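Local coordinates for putative acyl-[acyl-carrier-protein]--UDP-N-acetylglucosamine O-acyltransferase (Bacteroides fragilis, PDB 4R36), which probably catalyses transfer of an acyl chain from acyl carrier protein to UDP-N-acetylglucosamine, as LpxA enzymes do in lipid A synthesis, at residues N163-A168 with L215-F220; F175-G180 with I259-D264. All coordinates share one frame; numbering follows the deposited sequence.

How the interactions relate
The way a helical C-terminal region packs against the C-terminal end of a left-handed beta-helix can be followed at two places here, whose centres lie about 15 Å apart. In each, a beta-helix segment is met by a helical one: helix 212-217 and the turn after it in interaction 1, helix 257-267 in interaction 2. Both beta-helix segments come first along the chain and both helical ones later, in the same order, so the two contacts interleave. Strands 165-166 and 177-178 belong to different sheets of the prism, yet Ala164 CB packs on Gly179 O and Val178 CG1. The C-terminal region thus meets two sheets, through water at interaction 1, which includes the UDP-N-acetylglucosamine-binding Arg217, and by a direct hydrogen bond at interaction 2.

Interaction 1 of 2, residues N163-A168 with L215-F220; sequences NAIISA and LRRRGF
Arg217, last residue of helix 212-217, and Arg218 just after it reach toward Asn163 and Ile165 at a corner of the beta-helix, and water makes the polar links. Arg218 does most of the touching. Its chain is extended from CG to NE and carries the guanidinium across to Asn163, whose CB lies over one face, 3.8 Å above the plane and offset toward the rim. The backbone O of Asn163 lies over a face as well, 3.6 Å from Arg218 NH2, without a hydrogen bond. Asn163 has CG anti to its carbonyl carbon (chi1 -46°), which sets the amide beside the backbone N and brings ND2 close to Arg218 NH1, the two planes 53° apart. Water 1 joins them, accepting from Asn163 ND2 and, at 2.6 Å, from Arg218 NH1. Water 2 accepts from Arg218 NH2 and donates to Ala164 O at 3.1 Å. Both waters lie in the guanidinium plane, an arrangement that would favour this rotation of the group.

Ile165 supplies the apolar part. Its CD1 sits at the edge of the Arg218 guanidinium, 3.8 Å from NH2, and meets Arg217 NH2 obliquely at 4.1 Å. Arg217, a UDP-N-acetylglucosamine-binding residue, bends at chi3 (53°), bringing its guanidinium back toward Ile165. That side chain is exposed and poorly ordered, so its position is less certain.

Gly219, with positive phi, closes helix 212-217 in a Schellman motif. Beyond it Phe220 packs edge-to-face on Tyr181 and touches Ile225 of helix 222-237, while strand 165-166 runs parallel between strands 147-148 and 183-184 of the beta-helix.

Interaction 2 of 2, residues F175-G180 with I259-D264; sequences FCRVGG and IEYIVD
Arg177 and Gly180, on a coil of the left-handed beta-helix, face Tyr261 on one of the helices of the C-terminal region. Arg177 opens strand 177-178 and projects toward helix 257-267 as an almost fully extended chain, with chi1 at -178°. Its NH2 comes to the edge of the tyrosine ring, near the ring plane, 4.4 Å from Tyr261 CE1. The main charge partner of this arginine is Asp161, which forms a salt bridge with NH2 and also hydrogen-bonds Tyr261 OH, so one carboxylate oxygen ties the two side chains together. Arg177 NH1 turns to water 3 at 3.0 Å, and that water donates to Asp264 OD2, one helical turn after Tyr261; Arg177 NH1 and Asp264 OD2 themselves stay 6.1 Å apart.

Farther along, at Gly179 the backbone comes up to the hydroxyl, its C lying 3.8 Å from Tyr261 OH. Gly180 then supplies the direct link between the segments. Tyr261 has CG anti to its backbone N (chi1 176°), a rotamer that carries the ring away from helix 257-267 to the coil. There its hydroxyl O accepts from Gly180 N at 2.8 Å, in a nearly straight bond with an N-H...O angle of 163°.

Interaction 1 of 2, residues N163-A168 with L215-F220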
loop_
_atom_site.group_PDB
_atom_site.type_symbol
_atom_site.label_atom_id
_atom_site.label_comp_id
_atom_site.label_asym_id
_atom_site.label_seq_id
_atom_site.Cartn_x
_atom_site.Cartn_y
_atom_site.Cartn_z
ATOM N N ASN A 163 7.532 20.733 7.535
ATOM C CA ASN A 163 8.272 20.777 6.272
ATOM C C ASN A 163 8.984 19.492 5.823
ATOM O O ASN A 163 9.928 19.543 5.065
ATOM C CB ASN A 163 9.242 21.971 6.197
ATOM C CG ASN A 163 8.620 23.265 6.652
ATOM O OD1 ASN A 163 9.058 23.886 7.605
ATOM N ND2 ASN A 163 7.560 23.617 6.008
ATOM N N ALA A 164 8.529 18.344 6.273
ATOM C CA ALA A 164 9.164 17.107 5.938
ATOM C C ALA A 164 8.591 16.627 4.615
ATOM O O ALA A 164 7.461 16.945 4.289
ATOM C CB ALA A 164 8.872 16.061 7.033
ATOM N N ILE A 165 9.398 15.921 3.852
ATOM C CA ILE A 165 8.972 15.255 2.657
ATOM C C ILE A 165 9.228 13.772 2.787
ATOM O O ILE A 165 10.360 13.339 2.932
ATOM C CB ILE A 165 9.636 15.794 1.390
ATOM C CG1 ILE A 165 9.256 17.267 1.239
ATOM C CG2 ILE A 165 9.165 14.990 0.184
ATOM C CD1 ILE A 165 9.857 17.925 0.031
ATOM N N ILE A 166 8.168 12.975 2.749
ATOM C CA ILE A 166 8.262 11.518 2.897
ATOM C C ILE A 166 7.726 10.923 1.620
ATOM O O ILE A 166 6.629 11.327 1.159
ATOM C CB ILE A 166 7.474 11.055 4.124
ATOM C CG1 ILE A 166 7.972 11.831 5.338
ATOM C CG2 ILE A 166 7.562 9.555 4.301
ATOM C CD1 ILE A 166 7.221 11.538 6.609
ATOM N N SER A 167 8.476 10.015 0.999
ATOM C CA SER A 167 8.025 9.422 -0.242
ATOM C C SER A 167 7.027 8.297 0.040
ATOM O O SER A 167 6.454 8.207 1.117
ATOM C CB SER A 167 9.154 8.894 -1.153
ATOM O OG SER A 167 10.228 9.774 -1.209
ATOM N N ALA A 168 6.770 7.518 -0.981
ATOM C CA ALA A 168 5.757 6.505 -0.969
ATOM C C ALA A 168 6.197 5.256 -0.285
ATOM O O ALA A 168 7.416 4.918 -0.247
ATOM C CB ALA A 168 5.372 6.180 -2.411
ATOM N N LEU A 215 16.450 22.358 0.644
ATOM C CA LEU A 215 16.858 23.585 1.349
ATOM C C LEU A 215 17.088 24.757 0.408
ATOM O O LEU A 215 16.711 25.893 0.725
ATOM C CB LEU A 215 18.100 23.339 2.175
ATOM C CG LEU A 215 17.879 22.337 3.316
ATOM C CD1 LEU A 215 19.217 22.088 3.988
ATOM C CD2 LEU A 215 16.870 22.834 4.283
ATOM N N ARG A 216 17.745 24.486 -0.710
ATOM C CA ARG A 216 17.953 25.524 -1.735
ATOM C C ARG A 216 16.610 26.024 -2.253
ATOM O O ARG A 216 16.365 27.215 -2.275
ATOM C CB ARG A 216 18.747 24.993 -2.918
ATOM C CG ARG A 216 20.259 25.042 -2.746
ATOM C CD ARG A 216 20.924 24.404 -3.964
ATOM N NE ARG A 216 22.374 24.181 -3.798
ATOM C CZ ARG A 216 23.101 23.361 -4.566
ATOM N NH1 ARG A 216 22.529 22.702 -5.554
ATOM N NH2 ARG A 216 24.396 23.171 -4.332
ATOM N N ARG A 217 15.747 25.102 -2.642
ATOM C CA ARG A 217 14.421 25.453 -3.100
ATOM C C ARG A 217 13.702 26.329 -2.105
ATOM O O ARG A 217 13.027 27.260 -2.478
ATOM C CB ARG A 217 13.619 24.204 -3.375
ATOM C CG ARG A 217 12.359 24.439 -4.171
ATOM C CD ARG A 217 11.696 23.117 -4.513
ATOM N NE ARG A 217 11.486 22.305 -3.322
ATOM C CZ ARG A 217 10.628 22.569 -2.326
ATOM N NH1 ARG A 217 9.851 23.654 -2.342
ATOM N NH2 ARG A 217 10.556 21.734 -1.291
ATOM N N ARG A 218 13.887 26.113 -0.825
ATOM C CA ARG A 218 13.230 26.981 0.133
ATOM C C ARG A 218 14.005 28.254 0.540
ATOM O O ARG A 218 13.577 28.970 1.420
ATOM C CB ARG A 218 12.862 26.198 1.369
ATOM C CG ARG A 218 11.914 25.049 1.045
ATOM C CD ARG A 218 11.908 24.054 2.194
ATOM N NE ARG A 218 11.263 22.754 1.948
ATOM C CZ ARG A 218 9.980 22.464 2.178
ATOM N NH1 ARG A 218 9.129 23.401 2.611
ATOM N NH2 ARG A 218 9.545 21.225 1.951
ATOM N N GLY A 219 15.149 28.530 -0.068
ATOM C CA GLY A 219 15.791 29.830 0.127
ATOM C C GLY A 219 16.824 29.913 1.230
ATOM O O GLY A 219 17.199 31.002 1.630
ATOM N N PHE A 220 17.259 28.767 1.762
ATOM C CA PHE A 220 18.271 28.753 2.795
ATOM C C PHE A 220 19.577 29.189 2.134
ATOM O O PHE A 220 19.849 28.817 1.011
ATOM C CB PHE A 220 18.493 27.310 3.419
ATOM C CG PHE A 220 17.422 26.881 4.388
ATOM C CD1 PHE A 220 16.178 26.436 3.912
ATOM C CD2 PHE A 220 17.608 26.936 5.747
ATOM C CE1 PHE A 220 15.178 26.057 4.777
ATOM C CE2 PHE A 220 16.587 26.562 6.644
ATOM C CZ PHE A 220 15.376 26.101 6.148
HETATM O O HOH W 1 6.675 23.027 3.441
HETATM O O HOH W 2 7.221 19.499 2.616
#

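Interaction 2 of 2, residues F175-G180 with I259-D264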
loop_
_atom_site.group_PDB
_atom_site.type_symbol
_atom_site.label_atom_id
_atom_site.label_comp_id
_atom_site.label_asym_id
_atom_site.label_seq_id
_atom_site.Cartn_x
_atom_site.Cartn_y
_atom_site.Cartn_z
ATOM N N PHE A 175 5.931 5.592 17.852
ATOM C CA PHE A 175 6.694 6.448 18.743
ATOM C C PHE A 175 7.918 7.126 18.071
ATOM O O PHE A 175 8.756 7.723 18.777
ATOM C CB PHE A 175 7.203 5.711 20.026
ATOM C CG PHE A 175 6.152 4.964 20.787
ATOM C CD1 PHE A 175 5.164 5.656 21.477
ATOM C CD2 PHE A 175 6.155 3.584 20.830
ATOM C CE1 PHE A 175 4.168 4.976 22.208
ATOM C CE2 PHE A 175 5.139 2.885 21.528
ATOM C CZ PHE A 175 4.158 3.587 22.229
ATOM N N CYS A 176 8.107 6.959 16.781
ATOM C CA CYS A 176 9.233 7.649 16.118
ATOM C C CYS A 176 8.935 9.096 15.802
ATOM O O CYS A 176 7.768 9.524 15.739
ATOM C CB CYS A 176 9.633 6.907 14.844
ATOM S SG CYS A 176 10.407 5.325 15.343
ATOM N N ARG A 177 9.994 9.862 15.581
ATOM C CA ARG A 177 9.890 11.247 15.234
ATOM C C ARG A 177 10.775 11.565 14.035
ATOM O O ARG A 177 11.912 11.064 13.924
ATOM C CB ARG A 177 10.331 12.129 16.444
ATOM C CG ARG A 177 10.192 13.582 16.113
ATOM C CD ARG A 177 10.378 14.445 17.354
ATOM N NE ARG A 177 10.387 15.863 17.073
ATOM C CZ ARG A 177 10.878 16.781 17.878
ATOM N NH1 ARG A 177 11.368 16.440 19.110
ATOM N NH2 ARG A 177 10.875 18.047 17.449
ATOM N N VAL A 178 10.222 12.359 13.109
ATOM C CA VAL A 178 10.900 12.868 11.928
ATOM C C VAL A 178 11.052 14.392 12.033
ATOM O O VAL A 178 10.074 15.153 12.197
ATOM C CB VAL A 178 10.105 12.528 10.634
ATOM C CG1 VAL A 178 10.714 13.139 9.391
ATOM C CG2 VAL A 178 9.966 11.014 10.483
ATOM N N GLY A 179 12.287 14.857 11.879
ATOM C CA GLY A 179 12.627 16.281 11.975
ATOM C C GLY A 179 12.265 17.013 10.731
ATOM O O GLY A 179 11.952 16.423 9.668
ATOM N N GLY A 180 12.225 18.345 10.862
ATOM C CA GLY A 180 11.927 19.166 9.714
ATOM C C GLY A 180 12.865 19.035 8.569
ATOM O O GLY A 180 14.059 18.765 8.775
ATOM N N ILE A 259 21.228 24.929 13.480
ATOM C CA ILE A 259 22.200 24.089 14.172
ATOM C C ILE A 259 21.727 23.737 15.567
ATOM O O ILE A 259 21.920 22.608 16.058
ATOM C CB ILE A 259 23.602 24.728 14.169
ATOM C CG1 ILE A 259 24.014 25.166 12.776
ATOM C CG2 ILE A 259 24.628 23.801 14.759
ATOM C CD1 ILE A 259 23.916 24.146 11.631
ATOM N N GLU A 260 21.038 24.658 16.224
ATOM C CA GLU A 260 20.523 24.358 17.522
ATOM C C GLU A 260 19.402 23.343 17.453
ATOM O O GLU A 260 19.226 22.527 18.352
ATOM C CB GLU A 260 20.027 25.662 18.212
ATOM C CG GLU A 260 21.188 26.608 18.499
ATOM C CD GLU A 260 20.681 27.997 18.986
ATOM O OE1 GLU A 260 19.667 28.058 19.715
ATOM O OE2 GLU A 260 21.273 29.021 18.640
ATOM N N TYR A 261 18.648 23.387 16.377
ATOM C CA TYR A 261 17.589 22.428 16.198
ATOM C C TYR A 261 18.181 21.030 15.983
ATOM O O TYR A 261 17.723 20.063 16.587
ATOM C CB TYR A 261 16.751 22.853 15.019
ATOM C CG TYR A 261 15.623 21.956 14.572
ATOM C CD1 TYR A 261 14.881 21.148 15.491
ATOM C CD2 TYR A 261 15.187 22.045 13.276
ATOM C CE1 TYR A 261 13.771 20.420 15.057
ATOM C CE2 TYR A 261 14.061 21.354 12.838
ATOM C CZ TYR A 261 13.360 20.555 13.734
ATOM O OH TYR A 261 12.318 19.852 13.192
ATOM N N ILE A 262 19.221 20.918 15.170
ATOM C CA ILE A 262 19.887 19.615 14.987
ATOM C C ILE A 262 20.335 19.059 16.326
ATOM O O ILE A 262 20.056 17.902 16.712
ATOM C CB ILE A 262 21.083 19.760 14.059
ATOM C CG1 ILE A 262 20.654 20.079 12.660
ATOM C CG2 ILE A 262 21.985 18.537 14.058
ATOM C CD1 ILE A 262 21.800 20.562 11.793
ATOM N N VAL A 263 21.029 19.904 17.089
ATOM C CA VAL A 263 21.578 19.467 18.387
ATOM C C VAL A 263 20.498 19.072 19.396
ATOM O O VAL A 263 20.539 18.025 20.017
ATOM C CB VAL A 263 22.568 20.525 18.947
ATOM C CG1 VAL A 263 22.930 20.201 20.374
ATOM C CG2 VAL A 263 23.784 20.609 18.041
ATOM N N ASP A 264 19.526 19.919 19.577
ATOM C CA ASP A 264 18.471 19.660 20.518
ATOM C C ASP A 264 17.692 18.378 20.131
ATOM O O ASP A 264 17.357 17.578 21.011
ATOM C CB ASP A 264 17.474 20.820 20.481
ATOM C CG ASP A 264 16.548 20.808 21.701
ATOM O OD1 ASP A 264 16.981 21.196 22.799
ATOM O OD2 ASP A 264 15.421 20.325 21.601
HETATM O O HOH W 3 13.668 17.822 20.518
#